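Local coordinates for nucleoside hydrolase, putative (Trypanosoma brucei, PDB 3FZ0), which belongs to the nucleoside hydrolase family and carries a bound calcium ion, at residues V193-G198 with L301-V306. The protein carries 2 engineered substitutions. Residues are numbered along the deposited sequence; the frame is centred on the assembly and turned at random.
Sequences VLQHKG and LTYVTV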
# COMPACT_ATOMS: atom_id res chain seq x y z
N VAL B 193 -16.83 2.87 9.81
CA VAL B 193 -18.08 2.21 10.17
C VAL B 193 -17.84 0.87 10.87
O VAL B 193 -18.39 0.65 11.95
CB VAL B 193 -19.04 2.08 8.96
CG1 VAL B 193 -20.13 1.10 9.26
CG2 VAL B 193 -19.66 3.48 8.62
N LEU B 194 -17.00 0.02 10.29
CA LEU B 194 -16.70 -1.31 10.83
C LEU B 194 -15.80 -1.32 12.09
O LEU B 194 -15.91 -2.21 12.89
CB LEU B 194 -16.13 -2.22 9.75
CG LEU B 194 -17.01 -2.60 8.53
CD1 LEU B 194 -16.16 -3.14 7.36
CD2 LEU B 194 -18.08 -3.61 8.85
N GLN B 195 -14.91 -0.34 12.24
CA GLN B 195 -14.05 -0.23 13.44
C GLN B 195 -14.72 0.47 14.63
O GLN B 195 -14.16 0.49 15.72
CB GLN B 195 -12.77 0.51 13.12
CG GLN B 195 -11.81 -0.23 12.18
CD GLN B 195 -11.31 -1.55 12.75
OE1 GLN B 195 -11.58 -2.61 12.20
NE2 GLN B 195 -10.59 -1.49 13.84
N HIS B 196 -15.91 1.04 14.43
CA HIS B 196 -16.57 1.81 15.48
C HIS B 196 -16.92 0.97 16.71
O HIS B 196 -17.47 -0.12 16.58
CB HIS B 196 -17.85 2.48 14.95
CG HIS B 196 -18.71 3.05 16.03
ND1 HIS B 196 -18.40 4.24 16.66
CD2 HIS B 196 -19.83 2.59 16.62
CE1 HIS B 196 -19.32 4.49 17.58
NE2 HIS B 196 -20.19 3.50 17.58
N LYS B 197 -16.61 1.50 17.89
CA LYS B 197 -16.93 0.83 19.15
C LYS B 197 -18.25 1.36 19.67
O LYS B 197 -18.45 2.57 19.80
CB LYS B 197 -15.85 1.10 20.22
CG LYS B 197 -14.43 0.64 19.88
CD LYS B 197 -14.36 -0.87 19.57
CE LYS B 197 -12.93 -1.28 19.19
NZ LYS B 197 -12.48 -0.53 17.96
N GLY B 198 -19.17 0.45 19.98
CA GLY B 198 -20.39 0.84 20.64
C GLY B 198 -21.67 0.66 19.86
O GLY B 198 -22.69 1.20 20.26
N LEU B 301 -21.09 -14.45 11.39
CA LEU B 301 -20.61 -13.39 12.26
C LEU B 301 -19.12 -13.54 12.52
O LEU B 301 -18.66 -14.55 13.07
CB LEU B 301 -21.42 -13.39 13.58
CG LEU B 301 -21.02 -12.43 14.73
CD1 LEU B 301 -20.98 -10.97 14.28
CD2 LEU B 301 -21.92 -12.59 15.97
N THR B 302 -18.34 -12.54 12.12
CA THR B 302 -16.88 -12.60 12.32
C THR B 302 -16.29 -11.19 12.28
O THR B 302 -17.05 -10.23 12.30
CB THR B 302 -16.20 -13.50 11.27
OG1 THR B 302 -14.80 -13.58 11.54
CG2 THR B 302 -16.44 -12.94 9.86
N TYR B 303 -14.96 -11.09 12.18
CA TYR B 303 -14.27 -9.81 11.98
C TYR B 303 -14.12 -9.48 10.50
O TYR B 303 -13.61 -10.29 9.72
CB TYR B 303 -12.89 -9.82 12.63
CG TYR B 303 -12.13 -8.53 12.41
CD1 TYR B 303 -12.44 -7.37 13.16
CD2 TYR B 303 -11.09 -8.46 11.47
CE1 TYR B 303 -11.75 -6.18 12.96
CE2 TYR B 303 -10.39 -7.27 11.26
CZ TYR B 303 -10.73 -6.14 12.01
OH TYR B 303 -10.04 -4.96 11.81
N VAL B 304 -14.56 -8.28 10.14
CA VAL B 304 -14.48 -7.75 8.80
C VAL B 304 -13.88 -6.35 8.83
O VAL B 304 -14.12 -5.56 9.76
CB VAL B 304 -15.90 -7.73 8.18
CG1 VAL B 304 -15.92 -7.06 6.81
CG2 VAL B 304 -16.42 -9.15 8.08
N THR B 305 -13.05 -6.06 7.83
CA THR B 305 -12.57 -4.70 7.59
C THR B 305 -12.45 -4.39 6.10
O THR B 305 -12.67 -5.26 5.28
CB THR B 305 -11.28 -4.39 8.38
OG1 THR B 305 -11.11 -2.98 8.45
CG2 THR B 305 -10.06 -5.00 7.75
N VAL B 306 -12.13 -3.16 5.74
CA VAL B 306 -11.89 -2.78 4.34
C VAL B 306 -10.40 -2.43 4.09
O VAL B 306 -9.80 -1.69 4.87
CB VAL B 306 -12.79 -1.58 3.95
CG1 VAL B 306 -12.64 -1.25 2.46
CG2 VAL B 306 -14.27 -1.86 4.33
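Here the C-terminal end of helix 187-195 packs against strand 296-306, the next-to-last strand of the mixed, largely parallel sheet of the nucleoside hydrolase alpha/beta fold, running antiparallel to both its neighbours, 337-343 and 317-319. Near the break in this strand Tyr303 holds CG anti to its backbone N (chi1 178°), so that the ring reaches across to the helix end and its OH donates a 2.8 Å hydrogen bond to OE1 of Gln195. The glutamine chain bends at chi2 (-62°) to meet it, placing OE1 at the ring edge with amide and ring planes nearly perpendicular; the hydroxyl lies above the carbonyl plane. Met177 of a second subunit also packs on Tyr303. Next along the strand, Val304 receives Leu194 from the helix: CG1 approaches CD1 of Leu194 to 4.0 Å, while the carbonyl O lies 3.9 Å from the leucine CB. Asn336 ties both segments together: its ND2 hydrogen-bonds to Leu194 O and its OD1 accepts from Val304 N. Thr305 meets the leucine through its backbone, its CA being 3.9 Å from Leu194 CD1. At Val306 the side chain crosses that of Leu194 at about a right angle, and CG2 touches the same leucine CD1 at 3.8 Å.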